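Local coordinates for periplasmic Ferric iron-binding Protein HitA (PDB 6IVY) that binds ferric iron in the periplasm and probably delivers it to an inner-membrane ABC transporter for import into the cell, at residues A[35-40]-A[58-63]; A[53-58]-A[228-233]; A[102-107]-A[190-195]; A[195-200]-A[207-212]. All coordinates share one frame; numbering follows the deposited sequence.

Contact 1 of 4, residues A[35-40]-A[58-63]; sequences GGDGQL and TEESPP. With FE (Fe (III) ion), chain D.
The carboxylate of Asp37, in the first turn of helix 37-47, receives the backbone N-H groups of Glu59 and Glu60, joining the helix start to the loop around these glutamates beside the iron cleft of a periplasmic binding protein fold. Its stronger bond is nearly straight (162°): Glu59 N lies 2.9 Å from Asp37 OD1 and meets that oxygen on its syn side, a little out of the carboxylate plane. Glu60 N approaches Asp37 OD2 at 3.0 Å, and the N-H of Glu59 also leans toward OD2; both are weak, bent bonds. Aspartate suits this place because its short side chain brings two acceptor oxygens to two successive amides. With CG set opposite its own carbonyl carbon (chi1 -74°), the group reaches from the helix start to residues 58-60. Nearer the backbone, Asp37 CB touches Pro63 CG at 3.6 Å, a proline ring in helix 62-69. The turn is braced internally by the hydroxyl of Thr58, since OG1 donates to Glu60 O at 2.8 Å. These bonds probably help to position Glu59, whose extended chain places OE1 2.1 Å from the ferric ion, beside the ligands His11, Tyr195 and Tyr196. Arg101 hydrogen-bonds to Glu59 OE1 and forms a salt bridge with Glu60. The other oxygen, Glu59 OE2, accepts a hydrogen bond of 2.6 Å from the iron-bound water 2.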
loop_
_atom_site.group_PDB
_atom_site.type_symbol
_atom_site.label_atom_id
_atom_site.label_comp_id
_atom_site.label_asym_id
_atom_site.label_seq_id
_atom_site.Cartn_x
_atom_site.Cartn_y
_atom_site.Cartn_z
ATOM N N GLY A 35 -13.824 1.089 -0.838
ATOM C CA GLY A 35 -13.781 0.347 0.411
ATOM C C GLY A 35 -12.353 0.005 0.796
ATOM O O GLY A 35 -11.396 0.449 0.160
ATOM N N GLY A 36 -12.223 -0.793 1.865
ATOM C CA GLY A 36 -10.927 -1.339 2.225
ATOM C C GLY A 36 -10.531 -2.483 1.301
ATOM O O GLY A 36 -11.381 -3.198 0.758
ATOM N N ASP A 37 -9.213 -2.635 1.096
ATOM C CA ASP A 37 -8.683 -3.726 0.268
ATOM C C ASP A 37 -9.344 -5.058 0.630
ATOM O O ASP A 37 -9.977 -5.715 -0.211
ATOM C CB ASP A 37 -7.166 -3.859 0.453
ATOM C CG ASP A 37 -6.356 -2.755 -0.233
ATOM O OD1 ASP A 37 -6.916 -1.924 -0.986
ATOM O OD2 ASP A 37 -5.117 -2.736 0.009
ATOM N N GLY A 38 -9.219 -5.457 1.902
ATOM C CA GLY A 38 -9.715 -6.763 2.319
ATOM C C GLY A 38 -11.231 -6.865 2.277
ATOM O O GLY A 38 -11.780 -7.888 1.868
ATOM N N GLN A 39 -11.919 -5.824 2.744
ATOM C CA GLN A 39 -13.372 -5.727 2.624
ATOM C C GLN A 39 -13.830 -5.980 1.193
ATOM O O GLN A 39 -14.726 -6.796 0.938
ATOM C CB GLN A 39 -13.793 -4.336 3.107
ATOM C CG GLN A 39 -15.217 -3.916 2.870
ATOM C CD GLN A 39 -15.493 -2.522 3.454
ATOM O OE1 GLN A 39 -14.820 -1.537 3.112
ATOM N NE2 GLN A 39 -16.471 -2.441 4.357
ATOM N N LEU A 40 -13.225 -5.269 0.240
ATOM C CA LEU A 40 -13.580 -5.457 -1.159
ATOM C C LEU A 40 -13.231 -6.859 -1.636
ATOM O O LEU A 40 -14.028 -7.501 -2.336
ATOM C CB LEU A 40 -12.881 -4.407 -2.021
ATOM C CG LEU A 40 -13.452 -3.005 -1.845
ATOM C CD1 LEU A 40 -12.463 -1.987 -2.340
ATOM C CD2 LEU A 40 -14.795 -2.878 -2.583
ATOM N N THR A 58 -6.205 -1.942 -5.518
ATOM C CA THR A 58 -5.914 -2.056 -4.096
ATOM C C THR A 58 -4.684 -1.243 -3.728
ATOM O O THR A 58 -3.838 -0.938 -4.566
ATOM C CB THR A 58 -5.691 -3.515 -3.666
ATOM O OG1 THR A 58 -4.564 -4.065 -4.361
ATOM C CG2 THR A 58 -6.938 -4.369 -3.951
ATOM N N GLU A 59 -4.593 -0.898 -2.445
ATOM C CA GLU A 59 -3.390 -0.256 -1.927
ATOM C C GLU A 59 -2.236 -1.236 -1.760
ATOM O O GLU A 59 -1.070 -0.830 -1.815
ATOM C CB GLU A 59 -3.689 0.398 -0.579
ATOM C CG GLU A 59 -4.645 1.574 -0.652
ATOM C CD GLU A 59 -4.659 2.371 0.622
ATOM O OE1 GLU A 59 -3.610 2.946 0.956
ATOM O OE2 GLU A 59 -5.717 2.409 1.293
ATOM N N GLU A 60 -2.530 -2.518 -1.552
ATOM C CA GLU A 60 -1.512 -3.498 -1.181
ATOM C C GLU A 60 -1.782 -4.800 -1.922
ATOM O O GLU A 60 -2.900 -5.044 -2.383
ATOM C CB GLU A 60 -1.515 -3.760 0.335
ATOM C CG GLU A 60 -1.807 -2.532 1.173
ATOM C CD GLU A 60 -0.612 -1.578 1.219
ATOM O OE1 GLU A 60 -0.784 -0.393 1.572
ATOM O OE2 GLU A 60 0.510 -2.018 0.900
ATOM N N SER A 61 -0.751 -5.659 -2.007
ATOM C CA SER A 61 -0.858 -6.842 -2.871
ATOM C C SER A 61 -1.497 -8.104 -2.274
ATOM O O SER A 61 -2.011 -8.922 -3.054
ATOM C CB SER A 61 0.530 -7.208 -3.429
ATOM O OG SER A 61 1.500 -7.288 -2.395
ATOM N N PRO A 62 -1.461 -8.352 -0.957
ATOM C CA PRO A 62 -2.048 -9.610 -0.418
ATOM C C PRO A 62 -3.462 -9.896 -0.926
ATOM O O PRO A 62 -3.749 -11.031 -1.339
ATOM C CB PRO A 62 -2.012 -9.375 1.100
ATOM C CG PRO A 62 -0.693 -8.624 1.277
ATOM C CD PRO A 62 -0.675 -7.660 0.096
ATOM N N PRO A 63 -4.381 -8.919 -0.944
ATOM C CA PRO A 63 -5.725 -9.234 -1.469
ATOM C C PRO A 63 -5.718 -9.681 -2.923
ATOM O O PRO A 63 -6.551 -10.515 -3.298
ATOM C CB PRO A 63 -6.500 -7.917 -1.301
ATOM C CG PRO A 63 -5.716 -7.108 -0.360
ATOM C CD PRO A 63 -4.290 -7.503 -0.525
HETATM FE FE FE D . -3.032 4.139 2.620
HETATM O O HOH W 1 -7.673 -0.061 1.347
HETATM O O HOH W 2 -4.901 3.421 3.566
#

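Contact 2 of 4, residues A[53-58]-A[228-233]; sequences ADVLYT and AAVLKS
Leu231 turns its side chain back toward Ala53 and Leu56, and one methyl, CD2, touches both of these neighbours on the other segment. Ala53 CB lies 4.0 Å from Leu231 CD2 and Leu56 CB 4.1 Å from the same methyl. The branch gets there because CG stands opposite the carbonyl carbon (chi1 -77°), beside the backbone N. A branched aliphatic side chain such as leucine suits a place lined by Ala53 and Leu56. On the face that carries Val55, Tyr57, Ala228 and Val230, the pairs are directly opposed. Val55 CG2 and Val230 CG2 approach to 4.3 Å, a loose methyl contact between two beta-branched residues that favour extended backbones. Next along, Ala228 CB reaches Tyr57 CD1 at 4.2 Å, obliquely to the ring; alanine is small enough to sit beside so broad a neighbour. Leu56 and Ala229 point to the other face. The backbones form an antiparallel ladder, in which Leu56 and Ala229 make a hydrogen-bonded pair, with both N-O distances 2.9 Å, and Leu231 N donates to Asp54 O at 3.0 Å. Water 3 bridges Ala53 O and Ser233 OG beyond it. Strand 3-8 lies parallel along the other edge of strand 55-57, while helix 237-248 packs on the valine face and Ile44 of helix 37-47 on Leu56 and Leu231.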
loop_
_atom_site.group_PDB
_atom_site.type_symbol
_atom_site.label_atom_id
_atom_site.label_comp_id
_atom_site.label_asym_id
_atom_site.label_seq_id
_atom_site.Cartn_x
_atom_site.Cartn_y
_atom_site.Cartn_z
ATOM N N ALA A 53 -18.278 -6.084 -10.180
ATOM C CA ALA A 53 -16.980 -5.435 -10.351
ATOM C C ALA A 53 -16.307 -5.880 -11.643
ATOM O O ALA A 53 -16.187 -7.077 -11.911
ATOM C CB ALA A 53 -16.071 -5.753 -9.163
ATOM N N ASP A 54 -15.840 -4.915 -12.432
ATOM C CA ASP A 54 -15.009 -5.228 -13.589
ATOM C C ASP A 54 -13.509 -5.155 -13.284
ATOM O O ASP A 54 -12.728 -5.957 -13.806
ATOM C CB ASP A 54 -15.359 -4.283 -14.744
ATOM C CG ASP A 54 -16.824 -4.388 -15.147
ATOM O OD1 ASP A 54 -17.584 -3.407 -14.940
ATOM O OD2 ASP A 54 -17.206 -5.472 -15.646
ATOM N N VAL A 55 -13.078 -4.207 -12.460
ATOM C CA VAL A 55 -11.664 -4.033 -12.135
ATOM C C VAL A 55 -11.568 -3.865 -10.630
ATOM O O VAL A 55 -12.451 -3.272 -10.004
ATOM C CB VAL A 55 -11.038 -2.821 -12.872
ATOM C CG1 VAL A 55 -9.702 -2.415 -12.253
ATOM C CG2 VAL A 55 -10.856 -3.101 -14.368
ATOM N N LEU A 56 -10.510 -4.403 -10.040
ATOM C CA LEU A 56 -10.223 -4.175 -8.636
ATOM C C LEU A 56 -8.867 -3.500 -8.532
ATOM O O LEU A 56 -7.924 -3.880 -9.241
ATOM C CB LEU A 56 -10.247 -5.483 -7.861
ATOM C CG LEU A 56 -9.632 -5.467 -6.464
ATOM C CD1 LEU A 56 -10.448 -4.632 -5.467
ATOM C CD2 LEU A 56 -9.507 -6.927 -6.025
ATOM N N TYR A 57 -8.799 -2.480 -7.665
ATOM C CA TYR A 57 -7.639 -1.616 -7.462
ATOM C C TYR A 57 -7.399 -1.545 -5.963
ATOM O O TYR A 57 -8.296 -1.136 -5.216
ATOM C CB TYR A 57 -7.927 -0.219 -8.021
ATOM C CG TYR A 57 -6.807 0.819 -8.046
ATOM C CD1 TYR A 57 -5.460 0.458 -8.082
ATOM C CD2 TYR A 57 -7.130 2.189 -8.074
ATOM C CE1 TYR A 57 -4.451 1.433 -8.138
ATOM C CE2 TYR A 57 -6.147 3.158 -8.137
ATOM C CZ TYR A 57 -4.810 2.788 -8.172
ATOM O OH TYR A 57 -3.864 3.790 -8.216
ATOM N N THR A 58 -6.205 -1.942 -5.518
ATOM C CA THR A 58 -5.914 -2.056 -4.096
ATOM C C THR A 58 -4.684 -1.243 -3.728
ATOM O O THR A 58 -3.838 -0.938 -4.566
ATOM C CB THR A 58 -5.691 -3.515 -3.666
ATOM O OG1 THR A 58 -4.564 -4.065 -4.361
ATOM C CG2 THR A 58 -6.938 -4.369 -3.951
ATOM N N ALA A 228 -3.694 -3.792 -9.435
ATOM C CA ALA A 228 -5.030 -3.850 -10.012
ATOM C C ALA A 228 -5.196 -5.136 -10.815
ATOM O O ALA A 228 -4.217 -5.784 -11.191
ATOM C CB ALA A 228 -5.315 -2.629 -10.903
ATOM N N ALA A 229 -6.454 -5.508 -11.063
ATOM C CA ALA A 229 -6.741 -6.732 -11.801
ATOM C C ALA A 229 -8.113 -6.618 -12.450
ATOM O O ALA A 229 -8.956 -5.812 -12.033
ATOM C CB ALA A 229 -6.672 -7.967 -10.889
ATOM N N VAL A 230 -8.317 -7.439 -13.482
ATOM C CA VAL A 230 -9.596 -7.575 -14.178
ATOM C C VAL A 230 -10.295 -8.809 -13.618
ATOM O O VAL A 230 -9.668 -9.867 -13.462
ATOM C CB VAL A 230 -9.398 -7.698 -15.702
ATOM C CG1 VAL A 230 -10.703 -8.088 -16.382
ATOM C CG2 VAL A 230 -8.861 -6.378 -16.308
ATOM N N LEU A 231 -11.573 -8.677 -13.278
ATOM C CA LEU A 231 -12.317 -9.805 -12.733
ATOM C C LEU A 231 -12.690 -10.778 -13.849
ATOM O O LEU A 231 -13.221 -10.367 -14.881
ATOM C CB LEU A 231 -13.576 -9.329 -12.002
ATOM C CG LEU A 231 -13.401 -8.737 -10.603
ATOM C CD1 LEU A 231 -12.614 -9.751 -9.761
ATOM C CD2 LEU A 231 -12.744 -7.351 -10.578
ATOM N N LYS A 232 -12.404 -12.074 -13.636
ATOM C CA LYS A 232 -12.757 -13.097 -14.615
ATOM C C LYS A 232 -14.240 -13.060 -14.971
ATOM O O LYS A 232 -14.610 -13.344 -16.112
ATOM C CB LYS A 232 -12.364 -14.481 -14.078
ATOM C CG LYS A 232 -12.176 -15.551 -15.148
ATOM C CD LYS A 232 -11.132 -16.597 -14.736
ATOM C CE LYS A 232 -11.000 -17.732 -15.777
ATOM N NZ LYS A 232 -10.916 -17.245 -17.203
ATOM N N SER A 233 -15.096 -12.688 -14.024
ATOM C CA SER A 233 -16.530 -12.592 -14.269
ATOM C C SER A 233 -16.936 -11.348 -15.063
ATOM O O SER A 233 -18.115 -11.226 -15.420
ATOM C CB SER A 233 -17.274 -12.613 -12.934
ATOM O OG SER A 233 -16.977 -11.440 -12.181
HETATM O O HOH W 3 -18.065 -8.972 -12.987
#

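Contact 3 of 4, residues A[102-107]-A[190-195]; sequences TRVLAY and ALINNY. With FE (Fe (III) ion), chain D; PO4 (phosphate ion), chain C.
Arg103 reaches across to the partner strand: although the side chain leaves its backbone pointing away, bends at chi2 (-63°) and chi3 bring the guanidinium to Asn193. Its NH1 donates to Asn193 OD1 at 2.8 Å, with the oxygen at the edge of the guanidinium while the donor stands above the amide's carbonyl plane, the two planes being 77° apart. Ile192 O lies over one guanidinium face, and water 4 links Arg103 NH2 to Leu191 O. Arginine suits the place because its several N-H groups can serve a side-chain amide and a water together in a buried setting. With its oxygen occupied, Asn193 turns its other end to the iron site, where ND2 donates to phosphate O4 at 3.2 Å. The phosphate, probably from the crystallisation liquor, binds the ferric ion through O2, in the manner of the synergistic anion of related proteins; Tyr195 OH binds the ion at 1.8 Å. The strands form an antiparallel ladder in one lobe of the two-lobed periplasmic binding protein fold. Val104 and Ile192 make a hydrogen-bonded pair, Val104 N to Ile192 O being 3.0 Å. On the face they share, Val104 CG2 packs 3.7 Å from Ile192 CG1, and helix 175-183 covers Ile192. Asn194 substitutes its amide for a strand partner: Thr102 N donates to Asn194 OD1 at 3.1 Å, and Asn194 N returns a bond to Thr102 O.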
loop_
_atom_site.group_PDB
_atom_site.type_symbol
_atom_site.label_atom_id
_atom_site.label_comp_id
_atom_site.label_asym_id
_atom_site.label_seq_id
_atom_site.Cartn_x
_atom_site.Cartn_y
_atom_site.Cartn_z
ATOM N N THR A 102 6.117 3.022 0.439
ATOM C CA THR A 102 7.159 2.470 1.300
ATOM C C THR A 102 6.940 2.891 2.751
ATOM O O THR A 102 6.329 3.923 3.048
ATOM C CB THR A 102 8.561 2.880 0.824
ATOM O OG1 THR A 102 9.538 2.123 1.538
ATOM C CG2 THR A 102 8.806 4.399 1.065
ATOM N N ARG A 103 7.470 2.074 3.657
ATOM C CA ARG A 103 7.282 2.295 5.080
ATOM C C ARG A 103 8.217 3.394 5.581
ATOM O O ARG A 103 9.375 3.486 5.165
ATOM C CB ARG A 103 7.528 0.990 5.831
ATOM C CG ARG A 103 6.551 -0.096 5.419
ATOM C CD ARG A 103 5.143 0.330 5.778
ATOM N NE ARG A 103 4.926 0.354 7.228
ATOM C CZ ARG A 103 3.818 0.810 7.816
ATOM N NH1 ARG A 103 2.812 1.301 7.095
ATOM N NH2 ARG A 103 3.710 0.768 9.130
ATOM N N VAL A 104 7.700 4.245 6.461
ATOM C CA VAL A 104 8.483 5.342 7.014
ATOM C C VAL A 104 8.244 5.444 8.512
ATOM O O VAL A 104 7.245 4.954 9.044
ATOM C CB VAL A 104 8.148 6.698 6.353
ATOM C CG1 VAL A 104 8.584 6.709 4.897
ATOM C CG2 VAL A 104 6.669 7.004 6.488
ATOM N N LEU A 105 9.160 6.134 9.185
ATOM C CA LEU A 105 8.953 6.579 10.562
ATOM C C LEU A 105 8.818 8.098 10.522
ATOM O O LEU A 105 9.821 8.813 10.441
ATOM C CB LEU A 105 10.097 6.134 11.472
ATOM C CG LEU A 105 9.992 6.513 12.958
ATOM C CD1 LEU A 105 8.853 5.769 13.682
ATOM C CD2 LEU A 105 11.327 6.265 13.655
ATOM N N ALA A 106 7.576 8.590 10.540
ATOM C CA ALA A 106 7.349 10.028 10.659
ATOM C C ALA A 106 7.673 10.466 12.077
ATOM O O ALA A 106 7.383 9.744 13.031
ATOM C CB ALA A 106 5.893 10.391 10.342
ATOM N N TYR A 107 8.274 11.650 12.219
ATOM C CA TYR A 107 8.649 12.125 13.546
ATOM C C TYR A 107 8.595 13.642 13.592
ATOM O O TYR A 107 8.651 14.326 12.563
ATOM C CB TYR A 107 10.040 11.650 13.958
ATOM C CG TYR A 107 11.161 12.262 13.147
ATOM C CD1 TYR A 107 11.353 11.914 11.819
ATOM C CD2 TYR A 107 12.030 13.187 13.716
ATOM C CE1 TYR A 107 12.384 12.468 11.068
ATOM C CE2 TYR A 107 13.061 13.747 12.982
ATOM C CZ TYR A 107 13.236 13.388 11.663
ATOM O OH TYR A 107 14.265 13.953 10.939
ATOM N N ALA A 190 5.566 8.042 14.405
ATOM C CA ALA A 190 4.584 7.033 14.019
ATOM C C ALA A 190 5.065 6.275 12.789
ATOM O O ALA A 190 5.762 6.821 11.929
ATOM C CB ALA A 190 3.205 7.647 13.749
ATOM N N LEU A 191 4.682 5.003 12.718
ATOM C CA LEU A 191 4.950 4.176 11.558
ATOM C C LEU A 191 3.789 4.310 10.581
ATOM O O LEU A 191 2.676 3.888 10.894
ATOM C CB LEU A 191 5.124 2.718 11.978
ATOM C CG LEU A 191 6.311 2.404 12.886
ATOM C CD1 LEU A 191 6.154 1.021 13.499
ATOM C CD2 LEU A 191 7.626 2.538 12.130
ATOM N N ILE A 192 4.048 4.870 9.396
ATOM C CA ILE A 192 3.002 5.038 8.382
ATOM C C ILE A 192 3.604 4.750 7.008
ATOM O O ILE A 192 4.735 4.268 6.914
ATOM C CB ILE A 192 2.382 6.451 8.439
ATOM C CG1 ILE A 192 3.455 7.517 8.215
ATOM C CG2 ILE A 192 1.667 6.697 9.783
ATOM C CD1 ILE A 192 2.894 8.960 8.077
ATOM N N ASN A 193 2.862 5.026 5.932
ATOM C CA ASN A 193 3.437 4.990 4.594
ATOM C C ASN A 193 3.915 6.381 4.194
ATOM O O ASN A 193 3.490 7.393 4.758
ATOM C CB ASN A 193 2.432 4.457 3.559
ATOM C CG ASN A 193 1.952 3.066 3.892
ATOM O OD1 ASN A 193 2.707 2.251 4.452
ATOM N ND2 ASN A 193 0.682 2.787 3.584
ATOM N N ASN A 194 4.800 6.422 3.192
ATOM C CA ASN A 194 5.502 7.667 2.876
ATOM C C ASN A 194 4.557 8.756 2.367
ATOM O O ASN A 194 4.762 9.949 2.645
ATOM C CB ASN A 194 6.573 7.393 1.831
ATOM C CG ASN A 194 5.975 7.005 0.503
ATOM O OD1 ASN A 194 5.290 5.993 0.410
ATOM N ND2 ASN A 194 6.205 7.823 -0.529
ATOM N N TYR A 195 3.524 8.374 1.610
ATOM C CA TYR A 195 2.771 9.363 0.852
ATOM C C TYR A 195 1.904 10.247 1.740
ATOM O O TYR A 195 1.522 11.342 1.321
ATOM C CB TYR A 195 1.915 8.670 -0.218
ATOM C CG TYR A 195 1.004 7.567 0.302
ATOM C CD1 TYR A 195 -0.288 7.861 0.752
ATOM C CD2 TYR A 195 1.429 6.231 0.340
ATOM C CE1 TYR A 195 -1.130 6.864 1.230
ATOM C CE2 TYR A 195 0.589 5.225 0.810
ATOM C CZ TYR A 195 -0.679 5.560 1.270
ATOM O OH TYR A 195 -1.500 4.591 1.749
HETATM FE FE FE D . -3.032 4.139 2.620
HETATM P P PO4 C . -2.658 1.224 4.169
HETATM O O1 PO4 C . -2.863 0.114 3.131
HETATM O O2 PO4 C . -2.396 2.534 3.491
HETATM O O3 PO4 C . -3.923 1.360 4.979
HETATM O O4 PO4 C . -1.472 0.891 5.061
HETATM O O HOH W 4 1.586 1.498 11.190
HETATM O O HOH W 2 -4.901 3.421 3.566
#

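Contact 4 of 4, residues A[195-200]-A[207-212]; sequences YYWYTL and LNSRLH. With FE (Fe (III) ion), chain D.
Swung opposite its backbone N (chi1 -174°), with chi2 (96°) turning its two faces to Leu207 and Leu211, the indole of Trp197 projects from helix 195-204 between them. The two leucines cover opposite faces of the ring. Leu207 CD1 stands 3.6 Å from the centroid of the five-membered ring, almost on the normal, as a CH-pi contact; Leu211 CG lies farther off, 4.2 Å from that centroid. A tryptophan suits this gap because it offers two broad apolar faces and a polar N-H at the rim. That N-H is used at the edge: Trp197 NE1 donates to Ser209 O at 3.0 Å, with the oxygen almost in the indole plane but the donor well above the carbonyl plane. Arg210 NH1 reaches Ser209 O from the opposite face of that plane at 2.8 Å, and also donates to Leu207 O, tying the bend before strand 210-212. One turn on from Trp197, Leu200 CG packs against Leu207 CD2 at 3.8 Å. The start of the same helix carries iron ligands, with Tyr196 OH 1.9 Å from the ferric ion and its ring lying against that of Tyr195. The N-H bond to Ser209 O and a leucine on either face probably fix the indole's rotation, while Arg210 helps to hold that carbonyl, so the ligand-bearing helix is held to the bend by apolar cover and one directional bond.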
loop_
_atom_site.group_PDB
_atom_site.type_symbol
_atom_site.label_atom_id
_atom_site.label_comp_id
_atom_site.label_asym_id
_atom_site.label_seq_id
_atom_site.Cartn_x
_atom_site.Cartn_y
_atom_site.Cartn_z
ATOM N N TYR A 195 3.524 8.374 1.610
ATOM C CA TYR A 195 2.771 9.363 0.852
ATOM C C TYR A 195 1.904 10.247 1.740
ATOM O O TYR A 195 1.522 11.342 1.321
ATOM C CB TYR A 195 1.915 8.670 -0.218
ATOM C CG TYR A 195 1.004 7.567 0.302
ATOM C CD1 TYR A 195 -0.288 7.861 0.752
ATOM C CD2 TYR A 195 1.429 6.231 0.340
ATOM C CE1 TYR A 195 -1.130 6.864 1.230
ATOM C CE2 TYR A 195 0.589 5.225 0.810
ATOM C CZ TYR A 195 -0.679 5.560 1.270
ATOM O OH TYR A 195 -1.500 4.591 1.749
ATOM N N TYR A 196 1.608 9.813 2.960
ATOM C CA TYR A 196 0.688 10.561 3.807
ATOM C C TYR A 196 1.255 11.921 4.193
ATOM O O TYR A 196 0.511 12.897 4.323
ATOM C CB TYR A 196 0.367 9.750 5.053
ATOM C CG TYR A 196 -0.546 8.568 4.804
ATOM C CD1 TYR A 196 -1.926 8.749 4.638
ATOM C CD2 TYR A 196 -0.035 7.275 4.743
ATOM C CE1 TYR A 196 -2.770 7.662 4.421
ATOM C CE2 TYR A 196 -0.855 6.190 4.515
ATOM C CZ TYR A 196 -2.219 6.387 4.364
ATOM O OH TYR A 196 -3.027 5.304 4.169
ATOM N N TRP A 197 2.562 11.997 4.393
ATOM C CA TRP A 197 3.203 13.273 4.678
ATOM C C TRP A 197 2.992 14.261 3.533
ATOM O O TRP A 197 2.680 15.437 3.762
ATOM C CB TRP A 197 4.693 13.020 4.938
ATOM C CG TRP A 197 5.491 14.185 5.381
ATOM C CD1 TRP A 197 5.803 14.520 6.663
ATOM C CD2 TRP A 197 6.137 15.152 4.544
ATOM N NE1 TRP A 197 6.582 15.657 6.684
ATOM C CE2 TRP A 197 6.804 16.063 5.394
ATOM C CE3 TRP A 197 6.195 15.353 3.159
ATOM C CZ2 TRP A 197 7.524 17.154 4.902
ATOM C CZ3 TRP A 197 6.913 16.444 2.672
ATOM C CH2 TRP A 197 7.571 17.322 3.541
ATOM N N TYR A 198 3.124 13.792 2.288
ATOM C CA TYR A 198 2.943 14.681 1.147
ATOM C C TYR A 198 1.511 15.178 1.035
ATOM O O TYR A 198 1.297 16.337 0.661
ATOM C CB TYR A 198 3.383 13.977 -0.131
ATOM C CG TYR A 198 4.865 13.725 -0.147
ATOM C CD1 TYR A 198 5.749 14.683 -0.644
ATOM C CD2 TYR A 198 5.390 12.548 0.367
ATOM C CE1 TYR A 198 7.122 14.458 -0.644
ATOM C CE2 TYR A 198 6.750 12.320 0.381
ATOM C CZ TYR A 198 7.612 13.269 -0.124
ATOM O OH TYR A 198 8.965 13.006 -0.114
ATOM N N THR A 199 0.526 14.347 1.390
ATOM C CA THR A 199 -0.858 14.819 1.425
ATOM C C THR A 199 -1.045 15.907 2.479
ATOM O O THR A 199 -1.661 16.946 2.212
ATOM C CB THR A 199 -1.826 13.662 1.689
ATOM O OG1 THR A 199 -1.641 12.655 0.696
ATOM C CG2 THR A 199 -3.281 14.149 1.631
ATOM N N LEU A 200 -0.543 15.681 3.695
ATOM C CA LEU A 200 -0.689 16.720 4.715
ATOM C C LEU A 200 0.129 17.955 4.367
ATOM O O LEU A 200 -0.246 19.069 4.741
ATOM C CB LEU A 200 -0.299 16.183 6.100
ATOM C CG LEU A 200 -0.758 16.978 7.339
ATOM C CD1 LEU A 200 -2.270 17.093 7.395
ATOM C CD2 LEU A 200 -0.219 16.369 8.651
ATOM N N LEU A 207 5.045 21.948 7.105
ATOM C CA LEU A 207 4.858 20.951 8.151
ATOM C C LEU A 207 6.017 20.992 9.132
ATOM O O LEU A 207 7.159 21.245 8.749
ATOM C CB LEU A 207 4.758 19.531 7.572
ATOM C CG LEU A 207 3.558 19.119 6.712
ATOM C CD1 LEU A 207 3.685 17.648 6.374
ATOM C CD2 LEU A 207 2.226 19.390 7.403
ATOM N N ASN A 208 5.701 20.710 10.402
ATOM C CA ASN A 208 6.712 20.503 11.437
ATOM C C ASN A 208 7.355 19.129 11.324
ATOM O O ASN A 208 8.564 18.982 11.537
ATOM C CB ASN A 208 6.092 20.640 12.835
ATOM C CG ASN A 208 5.681 22.066 13.161
ATOM O OD1 ASN A 208 6.356 23.024 12.774
ATOM N ND2 ASN A 208 4.564 22.212 13.867
ATOM N N SER A 209 6.559 18.112 11.018
ATOM C CA SER A 209 7.069 16.751 11.022
ATOM C C SER A 209 7.980 16.504 9.827
ATOM O O SER A 209 7.952 17.224 8.825
ATOM C CB SER A 209 5.912 15.755 11.021
ATOM O OG SER A 209 4.839 16.250 10.246
ATOM N N ARG A 210 8.789 15.457 9.948
ATOM C CA ARG A 210 9.726 15.018 8.924
ATOM C C ARG A 210 9.623 13.503 8.806
ATOM O O ARG A 210 9.103 12.838 9.700
ATOM C CB ARG A 210 11.161 15.428 9.275
ATOM C CG ARG A 210 11.378 16.931 9.306
ATOM C CD ARG A 210 11.307 17.528 7.885
ATOM N NE ARG A 210 11.539 18.975 7.903
ATOM C CZ ARG A 210 10.579 19.894 7.958
ATOM N NH1 ARG A 210 9.296 19.534 7.975
ATOM N NH2 ARG A 210 10.904 21.183 7.983
ATOM N N LEU A 211 10.117 12.955 7.699
ATOM C CA LEU A 211 10.092 11.510 7.494
ATOM C C LEU A 211 11.481 10.925 7.687
ATOM O O LEU A 211 12.473 11.475 7.206
ATOM C CB LEU A 211 9.574 11.142 6.101
ATOM C CG LEU A 211 8.076 11.414 5.893
ATOM C CD1 LEU A 211 7.646 10.885 4.548
ATOM C CD2 LEU A 211 7.236 10.773 7.004
ATOM N N HIS A 212 11.539 9.801 8.394
ATOM C CA HIS A 212 12.762 9.035 8.552
ATOM C C HIS A 212 12.605 7.696 7.849
ATOM O O HIS A 212 11.584 7.018 8.018
ATOM C CB HIS A 212 13.096 8.801 10.025
ATOM C CG HIS A 212 14.289 7.921 10.225
ATOM N ND1 HIS A 212 15.577 8.355 9.980
ATOM C CD2 HIS A 212 14.392 6.626 10.608
ATOM C CE1 HIS A 212 16.422 7.369 10.225
ATOM N NE2 HIS A 212 15.729 6.312 10.611
HETATM FE FE FE D . -3.032 4.139 2.620
HETATM O O HOH W 2 -4.901 3.421 3.566
#

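Overall arrangement
Contacts 1 and 2 share Thr58 and follow one another through helix 37-47, strand 55-57 and helix 62-69, while contacts 3 and 4 share Tyr195, their centres about 8 Å apart. Strands 223-230 and 210-212 are both neighbours of strand 96-107, so contacts 2, 3 and 4 share a sheet. Contacts 2 and 3 are buried ladders on opposite sides of the chain's centre; contact 2 is mostly aliphatic, whereas contact 3 adds polar side chains near the metal. Contacts 1 and 4 are only partly buried, one carried by a carboxylate on amides, the other by an indole among leucines. Contacts 1, 3 and 4 supply iron ligands: Glu59 OE1 and Tyr195 OH come within 2.8 Å.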